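Local coordinates for protein possible flavin reductase (PDB 2R0X) that probably binds FMN and may act as an NADPH-dependent riboflavin reductase, at residues E60-V63 with V67-V70; H31-S36 with L48-N53; S78-I83 with S95-T100. All coordinates share one frame; numbering follows the deposited sequence.

Contact 1 of 3, residues E60-V63 with V67-V70. With SO4 (sulfate ion), chain I; ACT (acetate ion), chain F.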
# COMPACT_ATOMS: atom_id res chain seq x y z
N GLU A 60 17.77 11.59 -2.25
CA GLU A 60 18.69 11.65 -3.38
C GLU A 60 19.59 10.40 -3.51
O GLU A 60 20.11 10.15 -4.60
CB GLU A 60 19.52 12.94 -3.36
CG GLU A 60 18.70 14.20 -3.58
CD GLU A 60 18.08 14.35 -4.98
OE1 GLU A 60 18.40 13.59 -5.91
OE2 GLU A 60 17.26 15.27 -5.16
N HIS A 61 19.73 9.62 -2.43
CA HIS A 61 20.46 8.38 -2.53
C HIS A 61 19.73 7.37 -3.40
O HIS A 61 20.31 6.65 -4.19
CB HIS A 61 20.69 7.82 -1.10
CG HIS A 61 21.38 8.80 -0.17
ND1 HIS A 61 22.71 9.14 -0.30
CD2 HIS A 61 20.92 9.50 0.89
CE1 HIS A 61 23.03 10.02 0.63
NE2 HIS A 61 21.97 10.25 1.38
N PHE A 62 18.41 7.37 -3.31
CA PHE A 62 17.58 6.49 -4.12
C PHE A 62 17.59 6.95 -5.59
O PHE A 62 17.67 6.15 -6.50
CB PHE A 62 16.17 6.37 -3.51
CG PHE A 62 16.19 5.59 -2.23
CD1 PHE A 62 16.04 4.22 -2.23
CD2 PHE A 62 16.50 6.23 -1.04
CE1 PHE A 62 16.11 3.49 -1.02
CE2 PHE A 62 16.65 5.49 0.17
CZ PHE A 62 16.40 4.14 0.17
N VAL A 63 17.48 8.24 -5.79
CA VAL A 63 17.54 8.81 -7.14
C VAL A 63 18.87 8.47 -7.80
O VAL A 63 18.93 8.17 -8.99
CB VAL A 63 17.30 10.35 -7.13
CG1 VAL A 63 17.51 10.95 -8.52
CG2 VAL A 63 15.93 10.63 -6.64
N VAL A 67 18.34 1.66 -7.31
CA VAL A 67 17.99 0.34 -6.80
C VAL A 67 17.55 0.51 -5.37
O VAL A 67 17.96 1.48 -4.71
CB VAL A 67 19.19 -0.64 -6.88
CG1 VAL A 67 19.51 -0.98 -8.37
CG2 VAL A 67 20.42 -0.11 -6.17
N LEU A 68 16.72 -0.41 -4.89
CA LEU A 68 16.34 -0.41 -3.48
C LEU A 68 15.98 -1.83 -3.10
O LEU A 68 15.64 -2.66 -3.92
CB LEU A 68 15.21 0.57 -3.20
CG LEU A 68 13.86 0.43 -3.87
CD1 LEU A 68 13.03 -0.69 -3.27
CD2 LEU A 68 13.09 1.73 -3.72
N MSE A 69 15.99 -2.05 -1.78
CA MSE A 69 15.50 -3.28 -1.16
C MSE A 69 14.32 -2.94 -0.27
O MSE A 69 14.45 -2.03 0.57
CB MSE A 69 16.62 -3.87 -0.30
CG MSE A 69 16.25 -5.15 0.43
SE MSE A 69 16.31 -6.78 -0.58
CE MSE A 69 18.24 -6.68 -0.90
N VAL A 70 13.20 -3.64 -0.43
CA VAL A 70 12.10 -3.54 0.52
C VAL A 70 12.28 -4.69 1.52
O VAL A 70 12.20 -5.84 1.15
CB VAL A 70 10.73 -3.63 -0.15
CG1 VAL A 70 9.61 -3.61 0.88
CG2 VAL A 70 10.57 -2.44 -1.13
S SO4 I . 23.13 10.98 4.97
O1 SO4 I . 24.25 10.21 4.42
O2 SO4 I . 22.34 11.54 3.87
O3 SO4 I . 23.67 12.08 5.80
O4 SO4 I . 22.35 10.10 5.84
C ACT F . 25.53 7.85 -2.07
O ACT F . 25.51 9.02 -1.72
OXT ACT F . 25.62 7.07 -1.12
CH3 ACT F . 25.66 7.44 -3.51
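F62 and L68 meet through their first torsions, which turn the F62 ring and the CB of L68 toward one another. In F62 the ring carbon CG is anti to the carbonyl carbon and lies beside the backbone N (chi1 -71°), so the ring leans from the helix toward the strand. In L68, CG sits between the backbone N and the carbonyl carbon (chi1 61°). CB, rather than a branch tip, then makes the closest approach. The edge of the F62 ring rests on it: CE1 of F62 is 3.8 Å from CB of L68, close to the plane of the ring. The methyl CD2 of L68 is a looser neighbour, 4.1 Å from CD1 of F62. The two side chains cross at about a right angle. The contact is small, buried and apolar.

One residue earlier, H61 makes polar contacts with two bound ions. Its NE2 donates to O2 of a sulfate at 2.8 Å, with an N-H...O angle of 158°. Its ND1 donates to O of an acetate at 3.1 Å by a more bent bond. Both ions probably come from the crystallisation liquor. The imidazole is held at both ring nitrogens and stacked on H31, which probably limits its rotation.

Helix 59-65 leads almost directly into strand 67-72, so F62 and L68 pack the helix back onto the strand that follows it. F62 also reaches V22 and T24 of strand 17-25 and I52 of strand 46-53. L68 continues onto C118 and I120 of strand 114-126.

Contact 2 of 3, residues H31-S36 with L48-N53. With ACT (acetate ion), chain F; ACT (acetate ion), chain B.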
# COMPACT_ATOMS: atom_id res chain seq x y z
N HIS A 31 22.00 3.39 3.20
CA HIS A 31 20.95 4.39 3.44
C HIS A 31 19.64 3.65 3.55
O HIS A 31 19.41 2.70 2.81
CB HIS A 31 20.87 5.42 2.31
CG HIS A 31 22.17 6.08 2.07
ND1 HIS A 31 22.62 7.14 2.81
CD2 HIS A 31 23.17 5.77 1.22
CE1 HIS A 31 23.82 7.49 2.40
NE2 HIS A 31 24.18 6.68 1.42
N GLY A 32 18.78 4.08 4.43
CA GLY A 32 17.45 3.47 4.44
C GLY A 32 16.47 4.30 5.22
O GLY A 32 16.84 5.25 5.90
N PHE A 33 15.21 3.90 5.16
CA PHE A 33 14.12 4.57 5.85
C PHE A 33 12.96 3.61 6.07
O PHE A 33 12.72 2.73 5.28
CB PHE A 33 13.66 5.85 5.11
CG PHE A 33 13.00 5.59 3.78
CD1 PHE A 33 13.76 5.41 2.64
CD2 PHE A 33 11.61 5.56 3.62
CE1 PHE A 33 13.20 5.19 1.41
CE2 PHE A 33 11.05 5.34 2.33
CZ PHE A 33 11.86 5.15 1.26
N THR A 34 12.22 3.86 7.14
CA THR A 34 10.99 3.11 7.42
C THR A 34 9.87 3.61 6.52
O THR A 34 9.67 4.82 6.41
CB THR A 34 10.62 3.22 8.89
OG1 THR A 34 11.71 2.73 9.65
CG2 THR A 34 9.37 2.42 9.24
N ALA A 35 9.12 2.68 5.95
CA ALA A 35 7.98 3.02 5.08
C ALA A 35 6.80 2.12 5.34
O ALA A 35 6.95 0.93 5.58
CB ALA A 35 8.38 2.87 3.61
N SER A 36 5.62 2.70 5.21
CA SER A 36 4.39 1.93 5.14
C SER A 36 3.73 1.99 3.75
O SER A 36 2.92 1.10 3.40
CB SER A 36 3.38 2.43 6.17
OG SER A 36 3.26 3.85 6.11
N LEU A 48 6.68 -3.54 -7.57
CA LEU A 48 6.04 -2.91 -6.44
C LEU A 48 6.32 -1.43 -6.58
O LEU A 48 7.14 -0.99 -7.40
CB LEU A 48 6.57 -3.55 -5.15
CG LEU A 48 8.06 -3.47 -4.85
CD1 LEU A 48 8.44 -2.09 -4.40
CD2 LEU A 48 8.48 -4.49 -3.82
N LEU A 49 5.60 -0.66 -5.78
CA LEU A 49 5.91 0.75 -5.63
C LEU A 49 6.18 1.09 -4.21
O LEU A 49 5.74 0.41 -3.28
CB LEU A 49 4.79 1.64 -6.20
CG LEU A 49 3.42 1.61 -5.49
CD1 LEU A 49 3.39 2.47 -4.24
CD2 LEU A 49 2.25 2.08 -6.44
N VAL A 50 6.99 2.14 -4.07
CA VAL A 50 7.36 2.70 -2.80
C VAL A 50 7.15 4.20 -2.91
O VAL A 50 7.67 4.82 -3.84
CB VAL A 50 8.85 2.44 -2.48
CG1 VAL A 50 9.23 3.13 -1.15
CG2 VAL A 50 9.12 0.93 -2.43
N CYS A 51 6.42 4.80 -1.97
CA CYS A 51 6.29 6.25 -1.92
C CYS A 51 7.39 6.83 -1.00
O CYS A 51 7.71 6.24 0.04
CB CYS A 51 4.91 6.69 -1.50
SG CYS A 51 3.60 6.11 -2.52
N ILE A 52 8.00 7.93 -1.41
CA ILE A 52 9.13 8.51 -0.71
C ILE A 52 8.89 10.02 -0.68
O ILE A 52 8.43 10.62 -1.67
CB ILE A 52 10.49 8.13 -1.35
CG1 ILE A 52 11.66 8.53 -0.44
CG2 ILE A 52 10.59 8.67 -2.76
CD1 ILE A 52 13.01 7.96 -0.91
N ASN A 53 9.24 10.63 0.45
CA ASN A 53 9.22 12.07 0.57
C ASN A 53 10.42 12.63 -0.19
O ASN A 53 11.56 12.31 0.14
CB ASN A 53 9.21 12.52 2.04
CG ASN A 53 8.92 14.01 2.18
OD1 ASN A 53 9.53 14.83 1.52
ND2 ASN A 53 7.98 14.36 3.06
C ACT F . 25.53 7.85 -2.07
O ACT F . 25.51 9.02 -1.72
OXT ACT F . 25.62 7.07 -1.12
CH3 ACT F . 25.66 7.44 -3.51
C ACT B . 6.96 11.18 4.86
O ACT B . 6.35 10.26 4.28
OXT ACT B . 6.40 12.30 4.90
CH3 ACT B . 8.33 10.99 5.42
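F33 and I52 belong to the beta hairpin of strands 30-43 and 46-53, and meet inside it where its two arms have swung apart. The methyl CD1 of I52 lies 3.6 Å from CE1 of F33, and its CG1 lies 3.8 Å from CZ of F33. I52 holds CG1 anti to the backbone N (chi1 -169°), which stretches its long branch toward the ring. The two side chains cross at about a right angle. V50 adds CG1, 4.1 Å from CZ of F33. The carbonyl O of C51 stands at the ring edge.

The short strand segments are inclined at 107°, with 8.8 Å between their axes. This strong divergence fits the curled sheet of a split barrel-like fold. Here the two segments meet through side chains, with no backbone bond between them. F33 also meets F62 edge-to-face. A sulfate, probably from the crystallisation liquor, comes within about 3 Å of the F33 side chain, nearest atoms.

Away from the ring, strand 46-53 faces other partners. L49 packs on L49 of the second subunit. ND2 of N53 donates an almost straight bond (173°) to OXT of an acetate, 3.2 Å away, which H129 also binds.

Contact 3 of 3, residues S78-I83 with S95-T100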
# COMPACT_ATOMS: atom_id res chain seq x y z
N SER A 78 9.95 -4.07 15.78
CA SER A 78 9.41 -2.74 15.97
C SER A 78 10.43 -1.69 16.42
O SER A 78 10.30 -0.53 16.04
CB SER A 78 8.22 -2.75 16.92
OG SER A 78 8.56 -3.13 18.23
N SER A 79 11.44 -2.04 17.22
CA SER A 79 12.48 -1.06 17.56
C SER A 79 13.21 -0.65 16.30
O SER A 79 13.43 0.53 16.08
CB SER A 79 13.45 -1.59 18.64
OG SER A 79 14.53 -0.70 18.88
N LEU A 80 13.52 -1.61 15.43
CA LEU A 80 14.22 -1.28 14.20
C LEU A 80 13.39 -0.33 13.35
O LEU A 80 13.92 0.61 12.72
CB LEU A 80 14.61 -2.56 13.46
CG LEU A 80 15.69 -2.39 12.43
CD1 LEU A 80 17.03 -2.01 13.08
CD2 LEU A 80 15.79 -3.71 11.68
N SER A 81 12.08 -0.57 13.27
CA SER A 81 11.17 0.33 12.60
C SER A 81 11.32 1.76 13.13
O SER A 81 11.48 2.74 12.37
CB SER A 81 9.74 -0.14 12.81
OG SER A 81 8.82 0.77 12.27
N ASN A 82 11.27 1.92 14.45
CA ASN A 82 11.44 3.24 15.03
C ASN A 82 12.79 3.84 14.71
O ASN A 82 12.89 5.03 14.40
CB ASN A 82 11.23 3.17 16.56
CG ASN A 82 9.78 2.94 16.95
OD1 ASN A 82 8.87 3.00 16.11
ND2 ASN A 82 9.56 2.69 18.24
N ILE A 83 13.85 3.06 14.80
CA ILE A 83 15.18 3.57 14.53
C ILE A 83 15.31 4.11 13.10
O ILE A 83 15.90 5.18 12.88
CB ILE A 83 16.20 2.43 14.79
CG1 ILE A 83 16.37 2.24 16.31
CG2 ILE A 83 17.54 2.65 14.05
CD1 ILE A 83 16.99 0.89 16.66
N SER A 95 23.80 -0.21 12.45
CA SER A 95 24.44 -0.98 13.52
C SER A 95 23.48 -1.85 14.34
O SER A 95 23.92 -2.74 15.04
CB SER A 95 25.23 -0.06 14.44
OG SER A 95 24.38 0.56 15.38
N ASN A 96 22.18 -1.59 14.24
CA ASN A 96 21.17 -2.24 15.05
C ASN A 96 20.60 -3.53 14.48
O ASN A 96 19.65 -4.08 15.02
CB ASN A 96 20.03 -1.26 15.34
CG ASN A 96 20.40 -0.30 16.39
OD1 ASN A 96 20.35 -0.63 17.56
ND2 ASN A 96 20.77 0.92 15.98
N ALA A 97 21.15 -4.00 13.37
CA ALA A 97 20.72 -5.29 12.76
C ALA A 97 21.85 -5.85 11.94
O ALA A 97 22.95 -5.26 11.91
CB ALA A 97 19.47 -5.06 11.86
N SER A 98 21.61 -6.98 11.29
CA SER A 98 22.63 -7.60 10.42
C SER A 98 22.14 -7.53 9.00
O SER A 98 20.94 -7.70 8.74
CB SER A 98 22.85 -9.05 10.84
OG SER A 98 23.85 -9.68 10.05
N TRP A 99 23.05 -7.26 8.07
CA TRP A 99 22.70 -6.98 6.70
C TRP A 99 23.61 -7.77 5.75
O TRP A 99 24.80 -7.94 5.99
CB TRP A 99 22.87 -5.48 6.38
CG TRP A 99 22.15 -4.62 7.36
CD1 TRP A 99 22.61 -4.21 8.58
CD2 TRP A 99 20.83 -4.08 7.23
NE1 TRP A 99 21.68 -3.45 9.23
CE2 TRP A 99 20.56 -3.37 8.43
CE3 TRP A 99 19.85 -4.10 6.22
CZ2 TRP A 99 19.39 -2.69 8.63
CZ3 TRP A 99 18.68 -3.42 6.43
CH2 TRP A 99 18.45 -2.74 7.61
N THR A 100 23.04 -8.12 4.60
CA THR A 100 23.82 -8.69 3.49
C THR A 100 23.35 -8.07 2.18
O THR A 100 22.85 -6.94 2.18
CB THR A 100 23.73 -10.23 3.47
OG1 THR A 100 24.67 -10.74 2.52
CG2 THR A 100 22.35 -10.72 3.11
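N96 lays its side chain against I83 and L80 of helix 78-84, and every atom of it has a neighbour. CB comes first: it lies 3.8 Å from CD1 of L80 and 4.0 Å from CD1 of I83. CG is closer still, with CD1 of I83 3.6 Å away. At the amide end, OD1 and ND2 of N96 are each 3.8 Å from that same methyl, CD1 of I83. These near-equal spacings put the methyl over the flat face of the amide. The second torsion of N96 (chi2 -80°) turns that face to the helix. ND2 also comes near CG2 of I83, but its polar partner is the carboxylate of E92, which takes a hydrogen bond at OE2.

L80 packs beside this pair. Its side chain and that of N96 slide past each other in opposite directions. CG of L80 is anti to the backbone N (chi1 -162°), which carries the two methyls out toward 95-100. CD1 mainly meets N96, while CD2 is 3.9 Å from CB of A97. L80 and A97 both go on to L109 of strand 108-109, the partner of strand 99-100.

The contact thus joins the helix to the turn that precedes a two-stranded sheet. The amide presents its flat face to the I83 methyl, and no polar pair is formed across the segments. The grip is therefore van der Waals contact, with L80 buried and N96 exposed at the margin. The hydrogen bond to OE2 of E92 satisfies an N-H of ND2 and probably helps hold the amide in this orientation.

In the fold
Contacts 1 and 2 belong to the buried interior and share one apolar cluster, since F62 touches both F33 and I52. Their centres are 8 Å apart. They also share an acetate, bound by H61 and H31. Contact 3 is more peripheral and only partly buried, about 15 Å from contact 2 and 17 Å from contact 1, centre to centre. Contact 2 joins two strands of the main sheet, and contact 1 seats a helix on it; contact 3 ties a helix to a turn. A phenylalanine ring against aliphatic groups carries the first two, an amide face the third. Contacts 2 and 3 are linked by a probable hydrogen bond between T34 OG1 and S81 O.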